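Local atomic coordinates of post-proline cleaving enzyme (Rickettsia typhi, PDB entry 4HVT), a protein that probably acts as a serine endopeptidase of the prolyl oligopeptidase family, cutting short peptides after proline. Residues N287-A292 and S308-K313; A292-S297 and V302-R307. One frame throughout, in Å; residues are numbered along the deposited sequence.

Contact 1 of 2, residues N287-A292 and S308-K313; sequences NMPSDA and SDWKFK
P289 and D291 lie opposite W310 and S308 without any backbone pairing: the CA atoms of P289 and W310 are 7.3 Å apart, those of D291 and S308 7.1 Å. A type I beta turn runs from P289 to A292, closed by a 3.0 Å bond from A292 N to P289 O, whereas the facing residues start as loop and become a short strand at W310. The two segments are therefore joined by side chains and by one water. P289 presses its ring onto the indole of W310, with CG 3.6 Å from the centroid of the five-membered ring and 16° off its normal, a CH-pi contact over the face. F312 CB lies against the opposite face, toward the rim, so the ring is held between the two residues. In W310, CG lies anti to the backbone N (chi1 -174°), which carries the indole across to P289. The bent side chain of M288 meets the six-membered end of the W310 indole obliquely, SD lying 3.8 Å from W310 CH2 in a Met-aromatic contact. At the other end the contact turns polar. S308 OG donates to the syn lone pair of D291 OD2 at 2.6 Å, and a water gives a hydrogen to D291 OD1 (2.8 Å) while accepting from S308 N (3.2 Å), so both carboxylate oxygens are held. S308 OG also has a weak hydrogen bond with K528 NZ, at the end of helix 524-528. Strand 310-312 pairs with strand 315-317 in a small projecting hairpin, and the turn at P289 lies between strands 282-285 and 293-298, bonded to Y269 through S290.

Contact 2 of 2, residues A292-S297 and V302-R307; sequences ATLQGS and VFWLLR
A beta hairpin, strands 293-298 and 301-305, brings T293 against L305 and L294 against W304 in antiparallel register. T293 and L305 form a hydrogen-bonded pair, with T293 N 3.0 Å from L305 O and the reciprocal bond from L305 N to T293 O, both in the carbonyl planes. The ladder then slips by one residue: Q295 N donates to F303 O (2.8 Å) but F303 N returns its bond to G296 O (2.9 Å), so Q295 and G296 together face F303 as a beta bulge. G296 has a phi of 151°, which a glycine takes easily because no CB meets the carbonyl O of Q295. The hairpin supplies the first two strands of one four-stranded blade of the N-terminal beta-propeller, and strand 322-326 comes next to strand 301-305. On the face carrying L294, the indole of W304 lies flat against the backbone of L294, whose CB is 4.1 Å from the centroid of the W304 six-membered ring, 12° off the normal, a CH-pi contact. L294 CG is anti to the backbone N (chi1 179°), sending CD1 along the indole to 3.5 Å from W304 NE1. That nitrogen is buried and has no hydrogen-bond partner in the model. V302 CG2 meets the same ring at its edge, in plane. On the face of T293 and L305, the two side chains run side by side, and Q295 folds back over them, its CG 3.8 Å from L305 CB. Q295 NE2 donates to T293 OG1 at 3.0 Å with the acceptor in the amide plane; T293 OG1 in turn donates to a water 2.8 Å away, which bonds on to L305 O. Beyond them, F352 of strand 350-357 in the next blade touches Q295 and L305.

The two contacts share A292, and their centres are 11 Å apart within the N-terminal beta-propeller. Along the chain, 287-292 leads directly into 292-297, and 302-307 into 308-313, so contact 1 brings together the chain on both sides of the hairpin that forms contact 2. They also touch directly: M288 CE lies 3.7 Å from W304 CG, and D291 O 3.4 Å from R307 CB. Contact 2 belongs to the blade itself, contact 1 to the loop before it and the small hairpin 310-317 after its second strand. R307 bonds to H527 through NH1 and to K528 through its backbone O, and S308 adds a weak bond to K528, linking the loop after strand 301-305 to what is probably the catalytic domain.

Contact 1 of 2, residues N287-A292 and S308-K313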
# COMPACT_ATOMS: atom_id res chain seq x y z
N ASN A 287 10.34 26.25 0.10
CA ASN A 287 10.22 26.70 -1.26
C ASN A 287 10.75 25.59 -2.20
O ASN A 287 11.97 25.48 -2.45
CB ASN A 287 11.02 28.01 -1.45
CG ASN A 287 10.74 28.67 -2.80
OD1 ASN A 287 10.15 28.06 -3.67
ND2 ASN A 287 11.12 29.95 -2.94
N MET A 288 9.80 24.72 -2.59
CA MET A 288 10.03 23.69 -3.59
C MET A 288 8.78 23.58 -4.44
O MET A 288 7.70 24.11 -4.06
CB MET A 288 10.32 22.30 -2.95
CG MET A 288 11.64 22.20 -2.16
SD MET A 288 13.10 22.29 -3.23
CE MET A 288 13.00 20.60 -3.87
N PRO A 289 8.89 22.98 -5.63
CA PRO A 289 7.67 22.78 -6.41
C PRO A 289 6.57 22.12 -5.58
O PRO A 289 6.82 21.20 -4.82
CB PRO A 289 8.15 21.89 -7.59
CG PRO A 289 9.60 22.22 -7.74
CD PRO A 289 10.07 22.38 -6.29
N SER A 290 5.32 22.57 -5.73
CA SER A 290 4.26 22.12 -4.86
C SER A 290 3.93 20.63 -4.95
O SER A 290 3.44 20.08 -3.99
CB SER A 290 2.98 22.93 -5.12
OG SER A 290 2.49 22.74 -6.43
N ASP A 291 4.29 19.98 -6.07
CA ASP A 291 4.06 18.54 -6.25
C ASP A 291 5.35 17.74 -6.16
O ASP A 291 5.33 16.55 -6.44
CB ASP A 291 3.28 18.21 -7.52
CG ASP A 291 3.90 18.82 -8.79
OD1 ASP A 291 4.91 19.56 -8.77
OD2 ASP A 291 3.35 18.47 -9.88
N ALA A 292 6.46 18.38 -5.76
CA ALA A 292 7.68 17.62 -5.42
C ALA A 292 7.51 16.97 -4.04
O ALA A 292 6.80 17.53 -3.19
CB ALA A 292 8.88 18.53 -5.48
N SER A 308 6.44 17.09 -11.76
CA SER A 308 6.37 17.93 -12.93
C SER A 308 7.74 18.48 -13.30
O SER A 308 8.65 18.51 -12.45
CB SER A 308 5.39 19.10 -12.68
OG SER A 308 4.10 18.60 -12.41
N ASP A 309 7.86 18.93 -14.56
CA ASP A 309 9.10 19.61 -14.97
C ASP A 309 9.31 20.84 -14.09
O ASP A 309 8.35 21.50 -13.70
CB ASP A 309 9.04 20.13 -16.40
CG ASP A 309 8.93 19.04 -17.45
OD1 ASP A 309 9.18 17.84 -17.18
OD2 ASP A 309 8.56 19.45 -18.60
N TRP A 310 10.57 21.12 -13.76
CA TRP A 310 10.94 22.28 -12.96
C TRP A 310 11.92 23.16 -13.76
O TRP A 310 13.04 22.73 -13.98
CB TRP A 310 11.61 21.80 -11.69
CG TRP A 310 11.93 22.84 -10.69
CD1 TRP A 310 11.62 24.19 -10.72
CD2 TRP A 310 12.64 22.63 -9.46
NE1 TRP A 310 12.10 24.81 -9.57
CE2 TRP A 310 12.71 23.87 -8.79
CE3 TRP A 310 13.22 21.53 -8.88
CZ2 TRP A 310 13.34 24.00 -7.53
CZ3 TRP A 310 13.83 21.64 -7.65
CH2 TRP A 310 13.86 22.84 -6.96
N LYS A 311 11.49 24.38 -14.17
CA LYS A 311 12.41 25.36 -14.80
C LYS A 311 13.19 25.97 -13.67
O LYS A 311 12.65 26.74 -12.91
CB LYS A 311 11.65 26.48 -15.55
N PHE A 312 14.42 25.51 -13.47
CA PHE A 312 15.23 25.90 -12.30
C PHE A 312 16.48 26.58 -12.84
O PHE A 312 17.32 25.93 -13.45
CB PHE A 312 15.57 24.67 -11.40
CG PHE A 312 16.47 25.01 -10.24
CD1 PHE A 312 15.98 25.72 -9.14
CD2 PHE A 312 17.83 24.69 -10.28
CE1 PHE A 312 16.82 26.05 -8.09
CE2 PHE A 312 18.67 25.02 -9.23
CZ PHE A 312 18.16 25.72 -8.13
N LYS A 313 16.57 27.91 -12.68
CA LYS A 313 17.67 28.71 -13.24
C LYS A 313 17.80 28.42 -14.75
O LYS A 313 16.82 28.63 -15.47
CB LYS A 313 18.96 28.47 -12.44
CG LYS A 313 18.78 28.79 -10.95
CD LYS A 313 20.10 29.11 -10.26
CE LYS A 313 20.09 28.68 -8.80
NZ LYS A 313 20.94 29.57 -7.96
O HOH W 1 7.37 18.30 -8.96

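Contact 2 of 2, residues A292-S297 and V302-R307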
# COMPACT_ATOMS: atom_id res chain seq x y z
N ALA A 292 6.46 18.38 -5.76
CA ALA A 292 7.68 17.62 -5.42
C ALA A 292 7.51 16.97 -4.04
O ALA A 292 6.80 17.53 -3.19
CB ALA A 292 8.88 18.53 -5.48
N THR A 293 8.11 15.79 -3.84
CA THR A 293 7.98 15.04 -2.60
C THR A 293 9.32 14.66 -1.99
O THR A 293 10.27 14.34 -2.70
CB THR A 293 7.14 13.76 -2.81
OG1 THR A 293 7.64 13.03 -3.91
CG2 THR A 293 5.67 14.16 -3.05
N LEU A 294 9.40 14.78 -0.68
CA LEU A 294 10.57 14.37 0.06
C LEU A 294 10.71 12.87 0.08
O LEU A 294 9.82 12.15 0.50
CB LEU A 294 10.49 14.90 1.49
CG LEU A 294 11.67 14.52 2.44
CD1 LEU A 294 13.01 15.11 1.94
CD2 LEU A 294 11.28 15.02 3.84
N GLN A 295 11.88 12.41 -0.31
CA GLN A 295 12.14 10.96 -0.43
C GLN A 295 13.15 10.37 0.55
O GLN A 295 13.35 9.14 0.61
CB GLN A 295 12.60 10.63 -1.86
CG GLN A 295 11.53 10.92 -2.90
CD GLN A 295 10.33 10.06 -2.75
OE1 GLN A 295 10.42 8.89 -2.31
NE2 GLN A 295 9.16 10.62 -3.03
N GLY A 296 13.80 11.21 1.31
CA GLY A 296 14.83 10.75 2.23
C GLY A 296 15.89 11.82 2.46
O GLY A 296 15.83 12.92 1.90
N SER A 297 16.94 11.42 3.17
CA SER A 297 18.09 12.31 3.50
C SER A 297 19.34 11.48 3.70
O SER A 297 19.30 10.28 3.88
CB SER A 297 17.82 13.07 4.76
OG SER A 297 17.72 12.22 5.88
N VAL A 302 18.87 16.51 1.57
CA VAL A 302 17.56 15.94 1.38
C VAL A 302 17.32 15.67 -0.08
O VAL A 302 17.88 16.35 -0.93
CB VAL A 302 16.44 16.86 1.95
CG1 VAL A 302 16.45 16.86 3.48
CG2 VAL A 302 16.63 18.25 1.45
N PHE A 303 16.59 14.59 -0.36
CA PHE A 303 16.30 14.13 -1.72
C PHE A 303 14.86 14.35 -2.04
O PHE A 303 14.00 13.93 -1.28
CB PHE A 303 16.59 12.64 -1.84
CG PHE A 303 18.00 12.26 -1.46
CD1 PHE A 303 19.02 12.64 -2.25
CD2 PHE A 303 18.29 11.59 -0.28
CE1 PHE A 303 20.32 12.36 -1.95
CE2 PHE A 303 19.60 11.32 0.05
CZ PHE A 303 20.62 11.76 -0.76
N TRP A 304 14.57 14.91 -3.23
CA TRP A 304 13.24 15.27 -3.62
C TRP A 304 12.97 14.75 -5.03
O TRP A 304 13.79 14.87 -5.95
CB TRP A 304 13.05 16.78 -3.59
CG TRP A 304 12.98 17.34 -2.21
CD1 TRP A 304 14.01 17.44 -1.32
CD2 TRP A 304 11.81 17.86 -1.51
NE1 TRP A 304 13.56 17.95 -0.10
CE2 TRP A 304 12.22 18.23 -0.21
CE3 TRP A 304 10.44 18.02 -1.88
CZ2 TRP A 304 11.33 18.79 0.72
CZ3 TRP A 304 9.58 18.56 -0.95
CH2 TRP A 304 10.03 18.98 0.33
N LEU A 305 11.81 14.12 -5.16
CA LEU A 305 11.30 13.62 -6.43
C LEU A 305 10.41 14.67 -7.07
O LEU A 305 9.58 15.25 -6.39
CB LEU A 305 10.47 12.35 -6.21
CG LEU A 305 9.77 11.70 -7.41
CD1 LEU A 305 10.83 11.24 -8.40
CD2 LEU A 305 8.86 10.58 -6.95
N LEU A 306 10.55 14.83 -8.39
CA LEU A 306 9.71 15.73 -9.17
C LEU A 306 8.56 14.98 -9.82
O LEU A 306 8.77 13.97 -10.46
CB LEU A 306 10.53 16.49 -10.21
CG LEU A 306 11.79 17.21 -9.72
CD1 LEU A 306 12.38 18.06 -10.84
CD2 LEU A 306 11.51 18.05 -8.47
N ARG A 307 7.37 15.54 -9.70
CA ARG A 307 6.20 15.03 -10.42
C ARG A 307 5.99 15.82 -11.74
O ARG A 307 5.34 15.34 -12.68
CB ARG A 307 4.95 15.12 -9.52
CG ARG A 307 3.66 14.87 -10.26
CD ARG A 307 2.52 14.54 -9.31
NE ARG A 307 1.22 14.64 -9.97
CZ ARG A 307 0.62 13.67 -10.66
NH1 ARG A 307 1.23 12.51 -10.83
NH2 ARG A 307 -0.57 13.90 -11.28
O HOH W 2 6.63 13.98 -6.30